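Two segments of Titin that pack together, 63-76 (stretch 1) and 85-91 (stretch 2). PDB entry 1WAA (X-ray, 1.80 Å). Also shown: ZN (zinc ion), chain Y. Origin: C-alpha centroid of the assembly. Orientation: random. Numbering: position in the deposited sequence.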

# COMPACT_ATOMS: atom_id res chain seq x y z
N ILE E 63 -8.51 -12.24 11.71
CA ILE E 63 -9.74 -13.04 11.56
C ILE E 63 -9.45 -14.53 11.78
O ILE E 63 -8.56 -15.09 11.15
CB ILE E 63 -10.43 -12.87 10.18
CG1 ILE E 63 -10.49 -11.39 9.77
CG2 ILE E 63 -11.86 -13.46 10.25
CD1 ILE E 63 -11.00 -11.16 8.35
N LEU E 64 -10.20 -15.14 12.69
CA LEU E 64 -10.06 -16.57 12.99
C LEU E 64 -11.42 -17.23 12.75
O LEU E 64 -12.40 -16.93 13.44
CB LEU E 64 -9.59 -16.78 14.43
CG LEU E 64 -8.36 -16.02 14.95
CD1 LEU E 64 -8.25 -16.11 16.48
CD2 LEU E 64 -7.06 -16.51 14.29
N HIS E 65 -11.46 -18.08 11.74
CA HIS E 65 -12.66 -18.76 11.32
C HIS E 65 -12.76 -20.07 12.02
O HIS E 65 -11.73 -20.64 12.44
CB HIS E 65 -12.57 -19.03 9.83
CG HIS E 65 -12.75 -17.82 8.98
ND1 HIS E 65 -13.97 -17.21 8.80
CD2 HIS E 65 -11.86 -17.11 8.24
CE1 HIS E 65 -13.83 -16.18 8.00
NE2 HIS E 65 -12.56 -16.10 7.64
N ASN E 66 -13.99 -20.58 12.12
CA ASN E 66 -14.24 -21.90 12.66
C ASN E 66 -13.50 -22.11 14.00
O ASN E 66 -12.75 -23.07 14.17
CB ASN E 66 -13.89 -22.94 11.59
CG ASN E 66 -14.69 -24.21 11.74
OD1 ASN E 66 -14.46 -24.99 12.66
ND2 ASN E 66 -15.64 -24.44 10.83
N CYS E 67 -13.73 -21.17 14.92
CA CYS E 67 -13.13 -21.23 16.26
C CYS E 67 -13.51 -22.49 17.02
O CYS E 67 -14.62 -23.02 16.90
CB CYS E 67 -13.51 -20.00 17.07
SG CYS E 67 -12.66 -18.52 16.49
N GLN E 68 -12.56 -22.96 17.82
CA GLN E 68 -12.74 -24.17 18.61
C GLN E 68 -12.49 -23.86 20.09
O GLN E 68 -11.72 -22.94 20.42
CB GLN E 68 -11.79 -25.26 18.10
CG GLN E 68 -12.09 -25.71 16.65
CD GLN E 68 -13.53 -26.22 16.46
OE1 GLN E 68 -14.27 -25.70 15.63
NE2 GLN E 68 -13.93 -27.23 17.22
N LEU E 69 -13.15 -24.63 20.97
CA LEU E 69 -13.05 -24.43 22.43
C LEU E 69 -11.59 -24.36 22.88
O LEU E 69 -11.22 -23.54 23.72
CB LEU E 69 -13.78 -25.52 23.21
N GLY E 70 -10.76 -25.22 22.30
CA GLY E 70 -9.32 -25.24 22.58
C GLY E 70 -8.60 -23.91 22.28
O GLY E 70 -7.49 -23.69 22.78
N MET E 71 -9.21 -23.03 21.48
CA MET E 71 -8.57 -21.74 21.12
C MET E 71 -8.80 -20.61 22.16
O MET E 71 -8.21 -19.54 22.05
CB MET E 71 -9.03 -21.27 19.74
CG MET E 71 -8.42 -22.10 18.60
SD MET E 71 -9.21 -21.76 17.04
CE MET E 71 -8.80 -20.07 16.70
N THR E 72 -9.66 -20.86 23.14
CA THR E 72 -9.87 -19.89 24.24
C THR E 72 -8.51 -19.54 24.86
O THR E 72 -7.72 -20.43 25.23
CB THR E 72 -10.80 -20.46 25.33
OG1 THR E 72 -12.12 -20.56 24.83
CG2 THR E 72 -10.84 -19.57 26.59
N GLY E 73 -8.25 -18.24 24.95
CA GLY E 73 -6.98 -17.73 25.43
C GLY E 73 -6.67 -16.31 24.98
O GLY E 73 -7.49 -15.63 24.33
N GLU E 74 -5.47 -15.87 25.31
CA GLU E 74 -5.01 -14.53 24.99
C GLU E 74 -4.48 -14.38 23.57
O GLU E 74 -3.59 -15.11 23.12
CB GLU E 74 -3.93 -14.09 25.98
CG GLU E 74 -3.35 -12.71 25.71
CD GLU E 74 -2.10 -12.48 26.54
OE1 GLU E 74 -2.21 -11.91 27.66
OE2 GLU E 74 -1.00 -12.91 26.10
N VAL E 75 -5.03 -13.37 22.90
CA VAL E 75 -4.57 -12.95 21.60
C VAL E 75 -3.73 -11.71 21.87
O VAL E 75 -4.14 -10.81 22.60
CB VAL E 75 -5.79 -12.64 20.70
CG1 VAL E 75 -5.39 -11.82 19.45
CG2 VAL E 75 -6.53 -13.94 20.33
N SER E 76 -2.52 -11.68 21.31
CA SER E 76 -1.66 -10.51 21.50
C SER E 76 -1.12 -10.00 20.16
O SER E 76 -1.06 -10.73 19.16
CB SER E 76 -0.54 -10.79 22.50
OG SER E 76 0.35 -11.78 22.01
N ALA E 85 -2.96 -6.91 24.30
CA ALA E 85 -3.51 -8.25 24.48
C ALA E 85 -4.96 -8.16 24.91
O ALA E 85 -5.35 -7.25 25.65
CB ALA E 85 -2.72 -9.04 25.50
N ALA E 86 -5.76 -9.12 24.44
CA ALA E 86 -7.13 -9.30 24.91
C ALA E 86 -7.46 -10.79 24.85
O ALA E 86 -6.71 -11.60 24.29
CB ALA E 86 -8.09 -8.50 24.05
N ASN E 87 -8.60 -11.15 25.43
CA ASN E 87 -8.98 -12.55 25.54
C ASN E 87 -9.92 -13.02 24.45
O ASN E 87 -10.87 -12.33 24.09
CB ASN E 87 -9.59 -12.81 26.90
CG ASN E 87 -8.58 -12.74 28.01
OD1 ASN E 87 -8.90 -12.34 29.13
ND2 ASN E 87 -7.34 -13.14 27.73
N LEU E 88 -9.64 -14.20 23.91
CA LEU E 88 -10.58 -14.91 23.08
C LEU E 88 -11.25 -15.92 23.99
O LEU E 88 -10.57 -16.78 24.57
CB LEU E 88 -9.85 -15.68 21.99
CG LEU E 88 -10.49 -16.06 20.65
CD1 LEU E 88 -10.15 -17.47 20.32
CD2 LEU E 88 -12.01 -15.80 20.53
N LYS E 89 -12.56 -15.81 24.13
CA LYS E 89 -13.32 -16.85 24.83
C LYS E 89 -14.20 -17.60 23.81
O LYS E 89 -15.03 -17.00 23.11
CB LYS E 89 -14.17 -16.21 25.96
N VAL E 90 -13.87 -18.93 23.47
CA VAL E 90 -14.84 -19.75 22.73
C VAL E 90 -15.79 -20.41 23.74
O VAL E 90 -15.37 -21.18 24.63
CB VAL E 90 -14.11 -20.79 21.88
CG1 VAL E 90 -15.01 -21.31 20.75
N LYS E 91 -17.07 -20.06 23.58
CA LYS E 91 -18.12 -20.45 24.52
C LYS E 91 -18.86 -21.66 24.04
O LYS E 91 -19.21 -21.78 22.85
CB LYS E 91 -19.10 -19.33 24.73
CG LYS E 91 -18.48 -18.17 25.50
CD LYS E 91 -19.51 -17.13 25.92
CE LYS E 91 -19.92 -16.24 24.76
ZN ZN Y . -11.96 -14.91 6.00
O HOH W 1 -12.44 -15.99 4.12

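Strands 73-76 and 85-91 pair antiparallel, their N-to-C directions 138° apart and their axes 4.4 Å apart at closest approach. Two hydrogen-bonded pairs set the register. At the first, Gly 73 N lies 2.8 Å from Leu 88 O and Leu 88 N 2.6 Å from Gly 73 O; at the second, Val 75 N lies 2.8 Å from Ala 86 O and Ala 86 N 3.0 Å from Val 75 O. N-H...O angles of 159-165° make all four nearly straight. Between them, Glu 74 faces Asn 87 in a non-hydrogen-bonded pair, CA to CA 4.5 Å. Gly 73 adopts phi/psi of 158/-174°, where a CB would jam against the carbonyl O of Thr 72.

Beyond the ladder, a side chain takes over: Val 90 N donates to Thr 72 OG1 (2.8 Å, 144°), extending the pairing past the last backbone bridge. The preceding 3-10 turn is held by Met 71 N to Gln 68 O, 2.7 Å.

Leu 88, with the largest covered area (122 Å²), anchors the apolar packing. Its CD1 lies 4.0 Å from Met 71 CB and 4.5 Å from Leu 64 CD1, while its CB lies 4.1 Å from Val 75 CG2, on the same sheet face. Val 90 CG1 approaches Cys 67 CB at 4.2 Å.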